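Local structure of Blr6230 protein (Bradyrhizobium diazoefficiens USDA 110, 5NGG) at residues Y58-D70 and R161-A173. The protein is a subclass B3 metallo-beta-lactamase that probably hydrolyses beta-lactam antibiotics with the help of bound zinc ions. Residues are numbered along the deposited sequence; the frame is centred on the assembly and turned at random.
With ZN (zinc ion), chain E.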
loop_
_atom_site.group_PDB
_atom_site.type_symbol
_atom_site.label_atom_id
_atom_site.label_comp_id
_atom_site.label_asym_id
_atom_site.label_seq_id
_atom_site.Cartn_x
_atom_site.Cartn_y
_atom_site.Cartn_z
ATOM N N TYR A 58 -8.169 1.632 -1.927
ATOM C CA TYR A 58 -9.350 1.499 -1.088
ATOM C C TYR A 58 -9.961 2.862 -0.798
ATOM O O TYR A 58 -9.277 3.869 -0.696
ATOM C CB TYR A 58 -9.031 0.822 0.248
ATOM C CG TYR A 58 -8.206 -0.426 0.130
ATOM C CD1 TYR A 58 -6.822 -0.355 0.034
ATOM C CD2 TYR A 58 -8.789 -1.692 0.120
ATOM C CE1 TYR A 58 -6.041 -1.497 -0.093
ATOM C CE2 TYR A 58 -8.014 -2.840 0.022
ATOM C CZ TYR A 58 -6.644 -2.732 -0.086
ATOM O OH TYR A 58 -5.888 -3.884 -0.193
ATOM N N VAL A 59 -11.291 2.853 -0.664
ATOM C CA VAL A 59 -12.072 3.951 -0.055
ATOM C C VAL A 59 -12.530 3.501 1.324
ATOM O O VAL A 59 -13.023 2.374 1.511
ATOM C CB VAL A 59 -13.310 4.326 -0.904
ATOM C CG1 VAL A 59 -14.228 5.305 -0.170
ATOM C CG2 VAL A 59 -12.872 4.948 -2.211
ATOM N N ILE A 60 -12.353 4.376 2.298
ATOM C CA ILE A 60 -12.863 4.147 3.639
ATOM C C ILE A 60 -13.952 5.199 3.865
ATOM O O ILE A 60 -13.687 6.398 3.800
ATOM C CB ILE A 60 -11.744 4.248 4.691
ATOM C CG1 ILE A 60 -10.602 3.252 4.415
ATOM C CG2 ILE A 60 -12.331 3.995 6.067
ATOM C CD1 ILE A 60 -9.322 3.572 5.142
ATOM N N LYS A 61 -15.182 4.738 4.071
ATOM C CA LYS A 61 -16.310 5.640 4.226
ATOM C C LYS A 61 -16.451 6.057 5.683
ATOM O O LYS A 61 -16.624 5.206 6.549
ATOM C CB LYS A 61 -17.575 4.952 3.735
ATOM C CG LYS A 61 -18.799 5.849 3.729
ATOM C CD LYS A 61 -20.037 5.101 3.261
ATOM C CE LYS A 61 -21.236 6.014 3.082
ATOM N NZ LYS A 61 -22.419 5.290 2.533
ATOM N N THR A 62 -16.392 7.362 5.935
ATOM C CA THR A 62 -16.561 7.898 7.275
ATOM C C THR A 62 -17.793 8.801 7.315
ATOM O O THR A 62 -18.339 9.228 6.295
ATOM C CB THR A 62 -15.326 8.700 7.775
ATOM O OG1 THR A 62 -15.437 10.069 7.362
ATOM C CG2 THR A 62 -14.009 8.065 7.298
ATOM N N SER A 63 -18.171 9.160 8.531
ATOM C CA SER A 63 -19.262 10.082 8.754
ATOM C C SER A 63 -18.965 11.506 8.250
ATOM O O SER A 63 -19.881 12.312 8.204
ATOM C CB SER A 63 -19.577 10.139 10.250
ATOM O OG SER A 63 -18.420 10.544 10.954
ATOM N N GLN A 64 -17.708 11.847 7.959
ATOM C CA GLN A 64 -17.340 13.203 7.513
ATOM C C GLN A 64 -16.641 13.203 6.170
ATOM O O GLN A 64 -15.915 14.153 5.838
ATOM C CB GLN A 64 -16.477 13.886 8.577
ATOM C CG GLN A 64 -17.255 14.169 9.856
ATOM C CD GLN A 64 -18.306 15.257 9.689
ATOM O OE1 GLN A 64 -18.165 16.160 8.859
ATOM N NE2 GLN A 64 -19.369 15.171 10.477
ATOM N N GLY A 65 -16.851 12.148 5.393
ATOM C CA GLY A 65 -16.266 12.068 4.071
ATOM C C GLY A 65 -15.482 10.798 3.874
ATOM O O GLY A 65 -15.557 9.880 4.665
ATOM N N LEU A 66 -14.726 10.768 2.792
ATOM C CA LEU A 66 -13.983 9.591 2.378
ATOM C C LEU A 66 -12.506 9.746 2.659
ATOM O O LEU A 66 -11.937 10.832 2.495
ATOM C CB LEU A 66 -14.169 9.301 0.878
ATOM C CG LEU A 66 -15.632 9.266 0.467
ATOM C CD1 LEU A 66 -15.726 9.045 -1.039
ATOM C CD2 LEU A 66 -16.426 8.238 1.269
ATOM N N ILE A 67 -11.894 8.627 3.061
ATOM C CA ILE A 67 -10.443 8.496 3.091
ATOM C C ILE A 67 -10.055 7.630 1.892
ATOM O O ILE A 67 -10.619 6.544 1.714
ATOM C CB ILE A 67 -9.937 7.831 4.392
ATOM C CG1 ILE A 67 -10.407 8.627 5.615
ATOM C CG2 ILE A 67 -8.409 7.656 4.341
ATOM C CD1 ILE A 67 -10.108 7.934 6.930
ATOM N N LEU A 68 -9.113 8.117 1.088
ATOM C CA LEU A 68 -8.562 7.328 -0.012
ATOM C C LEU A 68 -7.247 6.740 0.420
ATOM O O LEU A 68 -6.341 7.474 0.840
ATOM C CB LEU A 68 -8.329 8.234 -1.217
ATOM C CG LEU A 68 -7.773 7.561 -2.463
ATOM C CD1 LEU A 68 -8.716 6.544 -3.058
ATOM C CD2 LEU A 68 -7.453 8.612 -3.496
ATOM N N MET A 69 -7.134 5.407 0.358
ATOM C CA MET A 69 -5.893 4.676 0.680
ATOM C C MET A 69 -5.209 4.326 -0.630
ATOM O O MET A 69 -5.651 3.424 -1.343
ATOM C CB MET A 69 -6.202 3.414 1.478
ATOM C CG MET A 69 -4.962 2.624 1.878
ATOM S SD MET A 69 -3.854 3.421 3.062
ATOM C CE MET A 69 -4.880 3.411 4.523
ATOM N N ASP A 70 -4.152 5.084 -0.935
ATOM C CA ASP A 70 -3.300 4.933 -2.120
ATOM C C ASP A 70 -4.025 5.318 -3.416
ATOM O O ASP A 70 -5.205 5.664 -3.438
ATOM C CB ASP A 70 -2.649 3.532 -2.185
ATOM C CG ASP A 70 -1.600 3.324 -1.117
ATOM O OD1 ASP A 70 -0.867 4.277 -0.750
ATOM O OD2 ASP A 70 -1.481 2.153 -0.666
ATOM N N ARG A 161 -1.978 8.837 15.212
ATOM C CA ARG A 161 -3.393 8.570 14.929
ATOM C C ARG A 161 -3.945 9.620 13.964
ATOM O O ARG A 161 -3.706 10.823 14.136
ATOM C CB ARG A 161 -4.210 8.535 16.227
ATOM C CG ARG A 161 -3.878 7.353 17.148
ATOM C CD ARG A 161 -4.261 7.611 18.606
ATOM N NE ARG A 161 -5.673 7.964 18.783
ATOM C CZ ARG A 161 -6.674 7.105 19.001
ATOM N NH1 ARG A 161 -7.914 7.573 19.151
ATOM N NH2 ARG A 161 -6.464 5.791 19.070
ATOM N N VAL A 162 -4.687 9.158 12.961
ATOM C CA VAL A 162 -5.284 10.006 11.952
ATOM C C VAL A 162 -6.792 9.760 11.968
ATOM O O VAL A 162 -7.226 8.617 11.814
ATOM C CB VAL A 162 -4.689 9.663 10.569
ATOM C CG1 VAL A 162 -5.337 10.486 9.489
ATOM C CG2 VAL A 162 -3.187 9.890 10.566
ATOM N N THR A 163 -7.585 10.818 12.148
ATOM C CA THR A 163 -9.043 10.706 12.303
ATOM C C THR A 163 -9.771 11.529 11.242
ATOM O O THR A 163 -9.408 12.686 10.997
ATOM C CB THR A 163 -9.457 11.166 13.712
ATOM O OG1 THR A 163 -8.847 10.313 14.682
ATOM C CG2 THR A 163 -10.959 11.109 13.924
ATOM N N LEU A 164 -10.792 10.929 10.619
ATOM C CA LEU A 164 -11.800 11.677 9.853
ATOM C C LEU A 164 -13.168 11.242 10.353
ATOM O O LEU A 164 -13.519 10.057 10.264
ATOM C CB LEU A 164 -11.687 11.421 8.344
ATOM C CG LEU A 164 -12.698 12.176 7.448
ATOM C CD1 LEU A 164 -12.512 13.693 7.491
ATOM C CD2 LEU A 164 -12.641 11.689 6.010
ATOM N N GLY A 165 -13.911 12.182 10.935
ATOM C CA GLY A 165 -15.211 11.858 11.463
ATOM C C GLY A 165 -15.154 10.760 12.507
ATOM O O GLY A 165 -14.441 10.867 13.503
ATOM N N ASP A 166 -15.901 9.689 12.250
ATOM C CA ASP A 166 -16.012 8.529 13.137
ATOM C C ASP A 166 -14.924 7.457 12.995
ATOM O O ASP A 166 -15.008 6.410 13.640
ATOM C CB ASP A 166 -17.387 7.857 12.950
ATOM C CG ASP A 166 -17.635 7.369 11.522
ATOM O OD1 ASP A 166 -16.747 7.486 10.635
ATOM O OD2 ASP A 166 -18.765 6.909 11.272
ATOM N N THR A 167 -13.906 7.711 12.172
ATOM C CA THR A 167 -12.939 6.686 11.791
ATOM C C THR A 167 -11.513 7.129 12.100
ATOM O O THR A 167 -11.105 8.207 11.720
ATOM C CB THR A 167 -13.105 6.371 10.296
ATOM O OG1 THR A 167 -14.421 5.849 10.076
ATOM C CG2 THR A 167 -12.111 5.352 9.817
ATOM N N THR A 168 -10.781 6.281 12.807
ATOM C CA THR A 168 -9.382 6.544 13.156
ATOM C C THR A 168 -8.473 5.407 12.677
ATOM O O THR A 168 -8.758 4.211 12.891
ATOM C CB THR A 168 -9.248 6.703 14.674
ATOM O OG1 THR A 168 -10.017 7.830 15.086
ATOM C CG2 THR A 168 -7.794 6.923 15.104
ATOM N N LEU A 169 -7.342 5.786 12.076
ATOM C CA LEU A 169 -6.301 4.835 11.707
ATOM C C LEU A 169 -5.042 5.155 12.497
ATOM O O LEU A 169 -4.762 6.338 12.792
ATOM C CB LEU A 169 -5.990 4.864 10.209
ATOM C CG LEU A 169 -7.162 4.478 9.295
ATOM C CD1 LEU A 169 -7.913 5.707 8.771
ATOM C CD2 LEU A 169 -6.700 3.616 8.149
ATOM N N THR A 170 -4.275 4.110 12.817
ATOM C CA THR A 170 -3.011 4.236 13.529
ATOM C C THR A 170 -1.867 3.855 12.585
ATOM O O THR A 170 -1.896 2.797 11.942
ATOM C CB THR A 170 -2.987 3.337 14.770
ATOM O OG1 THR A 170 -4.061 3.718 15.631
ATOM C CG2 THR A 170 -1.676 3.468 15.535
ATOM N N ALA A 171 -0.864 4.729 12.490
ATOM C CA ALA A 171 0.336 4.487 11.693
ATOM C C ALA A 171 1.280 3.541 12.400
ATOM O O ALA A 171 1.592 3.737 13.584
ATOM C CB ALA A 171 1.037 5.807 11.410
ATOM N N HIS A 172 1.814 2.587 11.650
ATOM C CA HIS A 172 2.929 1.764 12.108
ATOM C C HIS A 172 4.097 1.895 11.150
ATOM O O HIS A 172 3.933 1.730 9.946
ATOM C CB HIS A 172 2.528 0.302 12.193
ATOM C CG HIS A 172 1.493 0.023 13.215
ATOM N ND1 HIS A 172 1.789 -0.232 14.532
ATOM C CD2 HIS A 172 0.151 -0.002 13.112
ATOM C CE1 HIS A 172 0.668 -0.434 15.198
ATOM N NE2 HIS A 172 -0.341 -0.306 14.354
ATOM N N ALA A 173 5.288 2.157 11.683
ATOM C CA ALA A 173 6.479 2.278 10.850
ATOM C C ALA A 173 6.975 0.889 10.512
ATOM O O ALA A 173 7.396 0.138 11.388
ATOM C CB ALA A 173 7.546 3.087 11.568
HETATM ZN ZN ZN E . 3.557 -0.434 15.535
HETATM O O HOH W 1 -18.852 5.142 8.807
#
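Asp166 and Ser63 join two beta hairpins turn to turn, at the exposed margin where the two sheets of the αβ/βα sandwich of metallo-beta-lactamases face each other. Ser63 N donates a nearly straight bond (163°) to Asp166 OD1 at 3.0 Å, arriving from above the carboxylate plane, while Thr167 OG1 donates to the same oxygen from the opposite face, so two bonds limit rotation of the carboxylate. A weak return bond runs from Asp166 N to Ser63 OG, and a water links Asp166 OD2 with Lys61 O. A chi1 of 88° turns Thr62 OG1 back over its own turn, where it accepts from Gln64 N in an ST turn and donates to Gly65 O; it also lies 3.5 Å from Leu164 CG.

Apolar packing takes over inward. Leu164 lays CD2 3.8 Å from Ile67 CG1, the two side chains running alongside in opposite directions. Leu169 divides its branches: CD1 meets Ile67 CD1 at 3.6 Å, whereas CD2 faces Ile60 CD1, tip to tip, and Met69 CE. Thr62 CG2 rests 3.6 Å from Thr167 CB.

Strand 167-173 carries His172, which shares with Glu158 and Lys229 a zinc separate from the His101/His103/His177 and Asp105/His106/His242 sites. Strands 58-62 and 65-69 belong to the seven-stranded sheet, 161-164 and 167-173 to the five-stranded one, whose strand 193-199 adds Phe199 against Ile60, Met69 and Leu169.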